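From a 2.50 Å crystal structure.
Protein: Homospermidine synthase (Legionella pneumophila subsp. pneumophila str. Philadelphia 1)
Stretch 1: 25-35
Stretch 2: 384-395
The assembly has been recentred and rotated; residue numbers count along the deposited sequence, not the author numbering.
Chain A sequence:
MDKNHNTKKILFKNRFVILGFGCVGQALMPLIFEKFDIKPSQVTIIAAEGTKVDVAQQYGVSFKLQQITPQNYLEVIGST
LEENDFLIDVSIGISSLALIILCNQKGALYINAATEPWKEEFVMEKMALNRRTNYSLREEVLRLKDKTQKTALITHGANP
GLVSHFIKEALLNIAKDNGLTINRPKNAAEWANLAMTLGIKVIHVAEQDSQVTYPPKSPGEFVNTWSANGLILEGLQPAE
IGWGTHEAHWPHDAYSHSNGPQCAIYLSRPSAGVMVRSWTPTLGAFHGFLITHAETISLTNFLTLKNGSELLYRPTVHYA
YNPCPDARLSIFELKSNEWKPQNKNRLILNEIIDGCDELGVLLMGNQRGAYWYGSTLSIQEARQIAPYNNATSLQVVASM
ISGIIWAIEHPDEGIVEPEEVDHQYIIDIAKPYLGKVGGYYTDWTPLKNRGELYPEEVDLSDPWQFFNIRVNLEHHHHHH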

# COMPACT_ATOMS: atom_id res chain seq x y z
N GLY A 25 4.54 -14.37 24.10
CA GLY A 25 4.63 -15.48 25.02
C GLY A 25 5.05 -16.81 24.42
O GLY A 25 5.92 -17.48 24.97
N GLN A 26 4.43 -17.19 23.31
CA GLN A 26 4.78 -18.45 22.66
C GLN A 26 6.21 -18.41 22.15
O GLN A 26 6.94 -19.39 22.26
CB GLN A 26 3.86 -18.74 21.47
CG GLN A 26 2.38 -18.77 21.81
CD GLN A 26 1.51 -19.17 20.62
OE1 GLN A 26 0.30 -18.92 20.62
NE2 GLN A 26 2.11 -19.79 19.62
N ALA A 27 6.61 -17.26 21.60
CA ALA A 27 7.96 -17.13 21.06
C ALA A 27 9.04 -17.07 22.13
O ALA A 27 10.22 -17.25 21.84
CB ALA A 27 8.04 -15.90 20.18
N LEU A 28 8.64 -16.83 23.38
CA LEU A 28 9.59 -16.73 24.48
C LEU A 28 10.01 -18.11 24.99
O LEU A 28 11.17 -18.32 25.33
CB LEU A 28 8.97 -15.95 25.63
CG LEU A 28 9.86 -14.99 26.43
CD1 LEU A 28 9.18 -14.69 27.75
CD2 LEU A 28 11.21 -15.58 26.67
N MSE A 29 9.05 -19.03 25.03
CA MSE A 29 9.29 -20.38 25.53
C MSE A 29 10.66 -20.96 25.21
O MSE A 29 11.41 -21.33 26.11
CB MSE A 29 8.21 -21.32 25.01
CG MSE A 29 6.88 -21.12 25.68
SE MSE A 29 6.95 -21.73 27.50
CE MSE A 29 5.96 -23.37 27.30
N PRO A 30 11.00 -21.06 23.91
CA PRO A 30 12.30 -21.60 23.50
C PRO A 30 13.51 -20.95 24.18
O PRO A 30 14.43 -21.65 24.62
CB PRO A 30 12.30 -21.37 22.00
CG PRO A 30 10.86 -21.48 21.65
CD PRO A 30 10.20 -20.69 22.73
N LEU A 31 13.51 -19.62 24.27
CA LEU A 31 14.63 -18.90 24.87
C LEU A 31 14.80 -19.13 26.37
O LEU A 31 15.90 -19.05 26.90
CB LEU A 31 14.51 -17.39 24.59
CG LEU A 31 14.99 -16.88 23.21
CD1 LEU A 31 14.14 -17.52 22.13
CD2 LEU A 31 14.89 -15.36 23.12
N ILE A 32 13.70 -19.44 27.06
CA ILE A 32 13.77 -19.68 28.49
C ILE A 32 14.45 -21.01 28.79
O ILE A 32 15.28 -21.12 29.69
CB ILE A 32 12.38 -19.68 29.10
CG1 ILE A 32 11.65 -18.39 28.72
CG2 ILE A 32 12.48 -19.81 30.61
CD1 ILE A 32 10.22 -18.32 29.18
N PHE A 33 14.09 -22.04 28.02
CA PHE A 33 14.68 -23.35 28.23
C PHE A 33 16.06 -23.42 27.59
O PHE A 33 16.83 -24.34 27.84
CB PHE A 33 13.78 -24.43 27.66
CG PHE A 33 12.52 -24.63 28.44
CD1 PHE A 33 12.57 -25.17 29.72
CD2 PHE A 33 11.29 -24.22 27.92
CE1 PHE A 33 11.40 -25.31 30.48
CE2 PHE A 33 10.12 -24.36 28.67
CZ PHE A 33 10.18 -24.90 29.95
N GLU A 34 16.37 -22.43 26.76
CA GLU A 34 17.66 -22.38 26.09
C GLU A 34 18.70 -21.71 26.98
O GLU A 34 19.88 -22.05 26.93
CB GLU A 34 17.54 -21.63 24.77
CG GLU A 34 18.76 -21.70 23.87
CD GLU A 34 18.63 -20.84 22.63
OE1 GLU A 34 17.50 -20.70 22.11
OE2 GLU A 34 19.66 -20.29 22.17
N LYS A 35 18.26 -20.76 27.80
CA LYS A 35 19.15 -20.03 28.69
C LYS A 35 19.06 -20.46 30.15
O LYS A 35 19.89 -20.07 30.97
CB LYS A 35 18.85 -18.53 28.59
CG LYS A 35 19.40 -17.87 27.35
CD LYS A 35 20.85 -17.58 27.56
CE LYS A 35 21.39 -16.67 26.49
NZ LYS A 35 22.82 -16.44 26.76
N GLN A 384 16.72 -21.24 12.38
CA GLN A 384 17.73 -22.19 12.80
C GLN A 384 18.09 -21.90 14.26
O GLN A 384 18.59 -22.77 14.97
CB GLN A 384 18.97 -22.11 11.91
CG GLN A 384 19.74 -20.83 12.02
CD GLN A 384 21.09 -20.88 11.30
OE1 GLN A 384 21.15 -21.15 10.09
NE2 GLN A 384 22.17 -20.61 12.03
N ILE A 385 17.80 -20.68 14.71
CA ILE A 385 18.08 -20.24 16.07
C ILE A 385 17.00 -20.64 17.08
O ILE A 385 17.31 -20.97 18.23
CB ILE A 385 18.26 -18.70 16.14
CG1 ILE A 385 19.63 -18.31 15.58
CG2 ILE A 385 18.11 -18.20 17.56
CD1 ILE A 385 19.81 -16.81 15.37
N ALA A 386 15.74 -20.61 16.65
CA ALA A 386 14.65 -20.96 17.55
C ALA A 386 13.31 -21.19 16.84
O ALA A 386 12.98 -20.51 15.88
CB ALA A 386 14.48 -19.88 18.60
N PRO A 387 12.53 -22.17 17.33
CA PRO A 387 11.23 -22.48 16.74
C PRO A 387 10.19 -21.46 17.22
O PRO A 387 10.48 -20.61 18.08
CB PRO A 387 10.95 -23.87 17.27
CG PRO A 387 11.52 -23.81 18.65
CD PRO A 387 12.85 -23.12 18.42
N TYR A 388 8.98 -21.57 16.68
CA TYR A 388 7.87 -20.68 17.05
C TYR A 388 8.32 -19.23 17.01
O TYR A 388 7.93 -18.42 17.86
CB TYR A 388 7.40 -21.04 18.46
CG TYR A 388 7.19 -22.52 18.64
CD1 TYR A 388 6.16 -23.18 17.98
CD2 TYR A 388 8.05 -23.28 19.44
CE1 TYR A 388 5.98 -24.56 18.11
CE2 TYR A 388 7.89 -24.66 19.58
CZ TYR A 388 6.85 -25.29 18.90
OH TYR A 388 6.65 -26.65 19.00
N ASN A 389 9.14 -18.90 16.02
CA ASN A 389 9.67 -17.55 15.88
C ASN A 389 9.90 -17.12 14.44
O ASN A 389 10.26 -17.93 13.58
CB ASN A 389 11.01 -17.45 16.62
CG ASN A 389 10.86 -17.01 18.06
OD1 ASN A 389 10.62 -15.82 18.34
ND2 ASN A 389 10.99 -17.95 18.98
N ASN A 390 9.66 -15.84 14.19
CA ASN A 390 9.93 -15.27 12.89
C ASN A 390 10.95 -14.19 13.22
O ASN A 390 11.31 -14.01 14.38
CB ASN A 390 8.67 -14.67 12.22
CG ASN A 390 7.93 -13.67 13.09
OD1 ASN A 390 8.52 -12.78 13.71
ND2 ASN A 390 6.61 -13.81 13.13
N ALA A 391 11.44 -13.49 12.20
CA ALA A 391 12.44 -12.46 12.39
C ALA A 391 11.99 -11.44 13.44
O ALA A 391 12.75 -11.10 14.35
CB ALA A 391 12.71 -11.76 11.07
N THR A 392 10.75 -10.97 13.32
CA THR A 392 10.18 -9.98 14.23
C THR A 392 10.06 -10.47 15.67
O THR A 392 10.59 -9.84 16.58
CB THR A 392 8.78 -9.53 13.75
OG1 THR A 392 8.87 -9.09 12.39
CG2 THR A 392 8.25 -8.39 14.61
N SER A 393 9.36 -11.58 15.88
CA SER A 393 9.19 -12.09 17.23
C SER A 393 10.53 -12.36 17.92
O SER A 393 10.72 -11.99 19.08
CB SER A 393 8.34 -13.36 17.23
OG SER A 393 9.00 -14.42 16.56
N LEU A 394 11.45 -12.99 17.20
CA LEU A 394 12.76 -13.32 17.78
C LEU A 394 13.52 -12.11 18.31
O LEU A 394 14.24 -12.21 19.30
CB LEU A 394 13.64 -14.07 16.77
CG LEU A 394 14.94 -14.62 17.39
CD1 LEU A 394 14.58 -15.44 18.63
CD2 LEU A 394 15.70 -15.48 16.38
N GLN A 395 13.37 -10.96 17.66
CA GLN A 395 14.08 -9.78 18.12
C GLN A 395 13.44 -9.27 19.41
O GLN A 395 14.12 -8.68 20.25
CB GLN A 395 14.05 -8.69 17.05
CG GLN A 395 14.79 -9.04 15.79
CD GLN A 395 14.58 -8.01 14.69
OE1 GLN A 395 13.44 -7.67 14.36
NE2 GLN A 395 15.66 -7.51 14.12

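What joins the helix of 25-35 to the segment 384-395, a turn between two helices? One hydrogen bond crosses between them: Asn 389 ND2 donates to Ala 27 O at 3.0 Å. That carbonyl is free because Pro 30 has no N-H to offer and the kink at Pro 30 and Leu 31 leaves gaps in the helix's own bonding. Asn 389 ND2 also reaches Pro 387 O at 2.9 Å, so a single amide ties the turn to itself and to the helix.

How can the backbones come so close? Ala 27 is a small bump, its methyl seated in a hollow lined by Tyr 388 O, Asn 389 OD1 and Ser 393 CB, which lie 3.4, 3.2 and 3.9 Å from Ala 27 CB. The CA atoms of Ala 27 and Tyr 388 are 5.4 Å apart. Ser 393 OG donates to Asn 389 OD1 at 2.8 Å.

What does Pro 30 fit against? It points toward the other stretch, with Pro 30 CG 3.9 Å from Pro 387 CG and 4.0 Å from Tyr 388 CD2, at the edge of the tyrosine ring. Pro 30 CB meets Ala 386 CB at 4.3 Å.

What fills the space beside the proline? Leu 31 sets off sideways, but its end comes nearer, placing Leu 31 CD1 4.3 Å from Ala 386 CB and 4.1 Å from Leu 394 CD1. These buried, apolar groups need no polar partner.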